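Ribose 5-phosphate isomerase (Trypanosoma cruzi, PDB 3M1P) probably interconverts ribose 5-phosphate and ribulose 5-phosphate, as a type B isomerase of the LacAB/RpiB family. Local coordinates at residues 16-27 with 117-128. The protein carries 1 engineered substitution. Numbering follows the deposited sequence.
Sequences IHENLILYVKEA and VEVIREIIITFL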
loop_
_atom_site.group_PDB
_atom_site.type_symbol
_atom_site.label_atom_id
_atom_site.label_comp_id
_atom_site.label_asym_id
_atom_site.label_seq_id
_atom_site.Cartn_x
_atom_site.Cartn_y
_atom_site.Cartn_z
ATOM N N ILE A 16 -5.750 -1.735 19.684
ATOM C CA ILE A 16 -5.028 -2.884 19.144
ATOM C C ILE A 16 -3.738 -3.220 19.900
ATOM O O ILE A 16 -2.912 -3.976 19.408
ATOM C CB ILE A 16 -4.774 -2.758 17.604
ATOM C CG1 ILE A 16 -3.799 -1.610 17.292
ATOM C CG2 ILE A 16 -6.113 -2.597 16.860
ATOM C CD1 ILE A 16 -3.091 -1.715 15.952
ATOM N N HIS A 17 -3.579 -2.686 21.108
ATOM C CA HIS A 17 -2.311 -2.854 21.822
ATOM C C HIS A 17 -2.044 -4.300 22.258
ATOM O O HIS A 17 -0.888 -4.738 22.295
ATOM C CB HIS A 17 -2.191 -1.857 22.981
ATOM C CG HIS A 17 -3.009 -2.212 24.181
ATOM N ND1 HIS A 17 -2.456 -2.754 25.319
ATOM C CD2 HIS A 17 -4.339 -2.114 24.418
ATOM C CE1 HIS A 17 -3.408 -2.968 26.212
ATOM N NE2 HIS A 17 -4.562 -2.592 25.687
ATOM N N GLU A 18 -3.116 -5.039 22.557
ATOM C CA GLU A 18 -3.025 -6.471 22.848
ATOM C C GLU A 18 -2.581 -7.231 21.597
ATOM O O GLU A 18 -1.748 -8.132 21.684
ATOM C CB GLU A 18 -4.356 -7.026 23.409
ATOM C CG GLU A 18 -4.750 -6.431 24.773
ATOM C CD GLU A 18 -5.958 -7.121 25.442
ATOM O OE1 GLU A 18 -6.690 -7.899 24.774
ATOM O OE2 GLU A 18 -6.178 -6.872 26.656
ATOM N N ASN A 19 -3.135 -6.854 20.442
ATOM C CA ASN A 19 -2.655 -7.333 19.126
ATOM C C ASN A 19 -1.137 -7.185 18.984
ATOM O O ASN A 19 -0.434 -8.134 18.636
ATOM C CB ASN A 19 -3.308 -6.549 17.963
ATOM C CG ASN A 19 -4.822 -6.685 17.907
ATOM O OD1 ASN A 19 -5.370 -7.254 16.954
ATOM N ND2 ASN A 19 -5.509 -6.124 18.894
ATOM N N LEU A 20 -0.642 -5.975 19.250
ATOM C CA LEU A 20 0.783 -5.667 19.123
ATOM C C LEU A 20 1.632 -6.538 20.039
ATOM O O LEU A 20 2.647 -7.084 19.604
ATOM C CB LEU A 20 1.035 -4.187 19.417
ATOM C CG LEU A 20 0.203 -3.216 18.589
ATOM C CD1 LEU A 20 0.409 -1.798 19.093
ATOM C CD2 LEU A 20 0.523 -3.335 17.079
ATOM N N ILE A 21 1.200 -6.668 21.297
ATOM C CA ILE A 21 1.870 -7.546 22.272
ATOM C C ILE A 21 1.949 -8.974 21.714
ATOM O O ILE A 21 3.026 -9.575 21.659
ATOM C CB ILE A 21 1.159 -7.523 23.666
ATOM C CG1 ILE A 21 1.330 -6.157 24.334
ATOM C CG2 ILE A 21 1.687 -8.650 24.574
ATOM C CD1 ILE A 21 0.372 -5.887 25.502
ATOM N N LEU A 22 0.804 -9.480 21.260
ATOM C CA LEU A 22 0.730 -10.792 20.629
ATOM C C LEU A 22 1.633 -10.928 19.391
ATOM O O LEU A 22 2.347 -11.921 19.260
ATOM C CB LEU A 22 -0.730 -11.148 20.300
ATOM C CG LEU A 22 -0.972 -12.504 19.629
ATOM C CD1 LEU A 22 -0.507 -13.660 20.524
ATOM C CD2 LEU A 22 -2.443 -12.698 19.206
ATOM N N TYR A 23 1.619 -9.939 18.493
ATOM C CA TYR A 23 2.438 -10.029 17.254
ATOM C C TYR A 23 3.947 -10.115 17.542
ATOM O O TYR A 23 4.694 -10.792 16.821
ATOM C CB TYR A 23 2.137 -8.877 16.268
ATOM C CG TYR A 23 0.668 -8.740 15.887
ATOM C CD1 TYR A 23 -0.183 -9.861 15.876
ATOM C CD2 TYR A 23 0.129 -7.501 15.539
ATOM C CE1 TYR A 23 -1.519 -9.746 15.535
ATOM C CE2 TYR A 23 -1.212 -7.376 15.190
ATOM C CZ TYR A 23 -2.033 -8.506 15.193
ATOM O OH TYR A 23 -3.361 -8.414 14.850
ATOM N N VAL A 24 4.380 -9.425 18.593
ATOM C CA VAL A 24 5.776 -9.476 19.030
ATOM C C VAL A 24 6.137 -10.895 19.489
ATOM O O VAL A 24 7.157 -11.452 19.075
ATOM C CB VAL A 24 6.053 -8.428 20.143
ATOM C CG1 VAL A 24 7.441 -8.630 20.747
ATOM C CG2 VAL A 24 5.897 -7.008 19.580
ATOM N N LYS A 25 5.278 -11.479 20.323
ATOM C CA LYS A 25 5.450 -12.872 20.742
ATOM C C LYS A 25 5.449 -13.828 19.551
ATOM O O LYS A 25 6.224 -14.783 19.525
ATOM C CB LYS A 25 4.370 -13.275 21.750
ATOM C CG LYS A 25 4.504 -12.589 23.089
ATOM C CD LYS A 25 3.349 -12.931 23.990
ATOM C CE LYS A 25 3.597 -12.376 25.375
ATOM N NZ LYS A 25 2.308 -12.186 26.083
ATOM N N GLU A 26 4.605 -13.552 18.556
ATOM C CA GLU A 26 4.514 -14.434 17.381
ATOM C C GLU A 26 5.799 -14.485 16.565
ATOM O O GLU A 26 6.078 -15.500 15.932
ATOM C CB GLU A 26 3.345 -14.051 16.477
ATOM C CG GLU A 26 1.979 -14.285 17.080
ATOM C CD GLU A 26 0.899 -14.263 16.022
ATOM O OE1 GLU A 26 -0.004 -13.401 16.089
ATOM O OE2 GLU A 26 0.970 -15.115 15.110
ATOM N N ALA A 27 6.573 -13.390 16.582
ATOM C CA ALA A 27 7.898 -13.346 15.950
ATOM C C ALA A 27 8.867 -14.403 16.489
ATOM O O ALA A 27 9.806 -14.811 15.803
ATOM C CB ALA A 27 8.505 -11.949 16.085
ATOM N N VAL A 117 -4.800 -4.726 10.488
ATOM C CA VAL A 117 -4.091 -5.458 11.559
ATOM C C VAL A 117 -3.268 -6.650 11.063
ATOM O O VAL A 117 -2.191 -6.907 11.585
ATOM C CB VAL A 117 -5.005 -5.896 12.784
ATOM C CG1 VAL A 117 -5.661 -4.688 13.470
ATOM C CG2 VAL A 117 -6.064 -6.907 12.389
ATOM N N GLU A 118 -3.746 -7.371 10.051
ATOM C CA GLU A 118 -2.989 -8.545 9.577
ATOM C C GLU A 118 -1.702 -8.159 8.842
ATOM O O GLU A 118 -0.746 -8.927 8.841
ATOM C CB GLU A 118 -3.857 -9.495 8.731
ATOM C CG GLU A 118 -4.962 -10.248 9.527
ATOM C CD GLU A 118 -4.413 -11.023 10.711
ATOM O OE1 GLU A 118 -3.416 -11.764 10.545
ATOM O OE2 GLU A 118 -4.975 -10.880 11.813
ATOM N N VAL A 119 -1.692 -6.976 8.224
ATOM C CA VAL A 119 -0.472 -6.439 7.625
ATOM C C VAL A 119 0.439 -5.881 8.717
ATOM O O VAL A 119 1.656 -6.034 8.643
ATOM C CB VAL A 119 -0.773 -5.396 6.518
ATOM C CG1 VAL A 119 0.510 -4.782 5.944
ATOM C CG2 VAL A 119 -1.582 -6.056 5.398
ATOM N N ILE A 120 -0.156 -5.265 9.741
ATOM C CA ILE A 120 0.610 -4.789 10.891
ATOM C C ILE A 120 1.300 -5.979 11.545
ATOM O O ILE A 120 2.493 -5.921 11.847
ATOM C CB ILE A 120 -0.270 -4.004 11.909
ATOM C CG1 ILE A 120 -0.647 -2.638 11.329
ATOM C CG2 ILE A 120 0.476 -3.829 13.251
ATOM C CD1 ILE A 120 -1.693 -1.833 12.149
ATOM N N ARG A 121 0.546 -7.065 11.719
ATOM C CA ARG A 121 1.095 -8.328 12.196
ATOM C C ARG A 121 2.329 -8.755 11.383
ATOM O O ARG A 121 3.389 -9.023 11.945
ATOM C CB ARG A 121 0.021 -9.425 12.176
ATOM C CG ARG A 121 0.529 -10.754 12.740
ATOM C CD ARG A 121 -0.537 -11.852 12.702
ATOM N NE ARG A 121 0.049 -13.137 13.086
ATOM C CZ ARG A 121 0.691 -13.951 12.253
ATOM N NH1 ARG A 121 0.829 -13.628 10.976
ATOM N NH2 ARG A 121 1.212 -15.091 12.700
ATOM N N GLU A 122 2.175 -8.787 10.057
ATOM C CA GLU A 122 3.229 -9.168 9.141
ATOM C C GLU A 122 4.425 -8.222 9.238
ATOM O O GLU A 122 5.578 -8.668 9.240
ATOM C CB GLU A 122 2.679 -9.172 7.714
ATOM C CG GLU A 122 3.630 -9.721 6.660
ATOM C CD GLU A 122 3.062 -9.587 5.268
ATOM O OE1 GLU A 122 2.845 -8.446 4.822
ATOM O OE2 GLU A 122 2.807 -10.615 4.634
ATOM N N ILE A 123 4.145 -6.920 9.316
ATOM C CA ILE A 123 5.184 -5.903 9.485
ATOM C C ILE A 123 6.001 -6.153 10.768
ATOM O O ILE A 123 7.233 -6.190 10.723
ATOM C CB ILE A 123 4.574 -4.487 9.483
ATOM C CG1 ILE A 123 4.091 -4.113 8.080
ATOM C CG2 ILE A 123 5.563 -3.412 10.019
ATOM C CD1 ILE A 123 3.214 -2.873 8.076
ATOM N N ILE A 124 5.321 -6.334 11.899
ATOM C CA ILE A 124 6.021 -6.508 13.177
ATOM C C ILE A 124 6.902 -7.757 13.160
ATOM O O ILE A 124 8.066 -7.693 13.526
ATOM C CB ILE A 124 5.037 -6.475 14.390
ATOM C CG1 ILE A 124 4.561 -5.037 14.608
ATOM C CG2 ILE A 124 5.699 -7.026 15.685
ATOM C CD1 ILE A 124 3.364 -4.920 15.519
ATOM N N ILE A 125 6.355 -8.869 12.674
ATOM C CA ILE A 125 7.096 -10.124 12.597
ATOM C C ILE A 125 8.303 -10.029 11.670
ATOM O O ILE A 125 9.405 -10.421 12.046
ATOM C CB ILE A 125 6.149 -11.313 12.218
ATOM C CG1 ILE A 125 5.199 -11.621 13.399
ATOM C CG2 ILE A 125 6.962 -12.545 11.711
ATOM C CD1 ILE A 125 3.910 -12.393 13.019
ATOM N N THR A 126 8.095 -9.496 10.468
ATOM C CA THR A 126 9.175 -9.324 9.506
ATOM C C THR A 126 10.294 -8.407 10.034
ATOM O O THR A 126 11.472 -8.708 9.890
ATOM C CB THR A 126 8.630 -8.769 8.166
ATOM O OG1 THR A 126 7.539 -9.584 7.731
ATOM C CG2 THR A 126 9.731 -8.747 7.110
ATOM N N PHE A 127 9.903 -7.295 10.639
ATOM C CA PHE A 127 10.833 -6.361 11.251
ATOM C C PHE A 127 11.705 -7.052 12.309
ATOM O O PHE A 127 12.926 -6.922 12.292
ATOM C CB PHE A 127 10.039 -5.240 11.906
ATOM C CG PHE A 127 10.878 -4.117 12.418
ATOM C CD1 PHE A 127 11.306 -3.116 11.563
ATOM C CD2 PHE A 127 11.211 -4.041 13.781
ATOM C CE1 PHE A 127 12.073 -2.051 12.048
ATOM C CE2 PHE A 127 11.971 -2.980 14.276
ATOM C CZ PHE A 127 12.412 -1.988 13.409
ATOM N N LEU A 128 11.073 -7.798 13.213
ATOM C CA LEU A 128 11.800 -8.417 14.324
ATOM C C LEU A 128 12.697 -9.559 13.865
ATOM O O LEU A 128 13.812 -9.709 14.366
ATOM C CB LEU A 128 10.844 -8.872 15.432
ATOM C CG LEU A 128 10.129 -7.737 16.168
ATOM C CD1 LEU A 128 9.063 -8.273 17.103
ATOM C CD2 LEU A 128 11.127 -6.839 16.919
HETATM O O HOH W 1 -4.675 -10.692 14.236
#
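Helix 17-26 and helix 117-128 run in the same general direction at a crossing angle of -41°, their axes 8.5 Å apart at closest and their backbones converging from Asn19 and Val117 toward Ala27 and Ile125. Tyr23 is the knob, set among Val117, Ile120, Arg121 and Ile124. Its ring lies flat against the aliphatic part of Arg121: CB of Arg121 stands 3.5 Å from the Tyr23 ring centroid, almost on the normal, a CH-pi contact. The opposite face is covered toward its rim by the carbonyl oxygen of Asn19. With CG anti to the backbone N (chi1 -177°) and the chain extended to NE, Arg121 passes across the ring to Glu26, its guanidinium nearly perpendicular to the tyrosine. There NE of Arg121 donates to OE1 of Glu26 at 3.0 Å (N-H...O 162°) in a salt bridge, close to the guanidinium plane but from above the carboxylate plane. CD1 of Ile125 covers one guanidinium face. At the far end of the ring, a water 2.7 Å from Tyr23 OH lies between it and Glu118, though its modelled distance to Glu118 OE2 is doubtfully short. Beneath this polar rim, CD2 of Leu20 meets CD1 of Ile124 at 3.6 Å, the two side chains crossing at about a right angle. Ile16 and Ile120 touch tip to tip through their CD1 atoms, while CD1 of Leu128 packs on CB of Ala27 at 3.9 Å. Leu20 and Val24 rest on strand 3-9, and Ile120 on strand 107-111, so the helices pack side by side on one face of the parallel sheet of this Rossmann-like alpha/beta fold. The chemistry is thus layered, hydrophobic toward the sheet and polar at the rim, where the ring against CB and CG and the NE to OE1 bond would restrict the swing of Arg121.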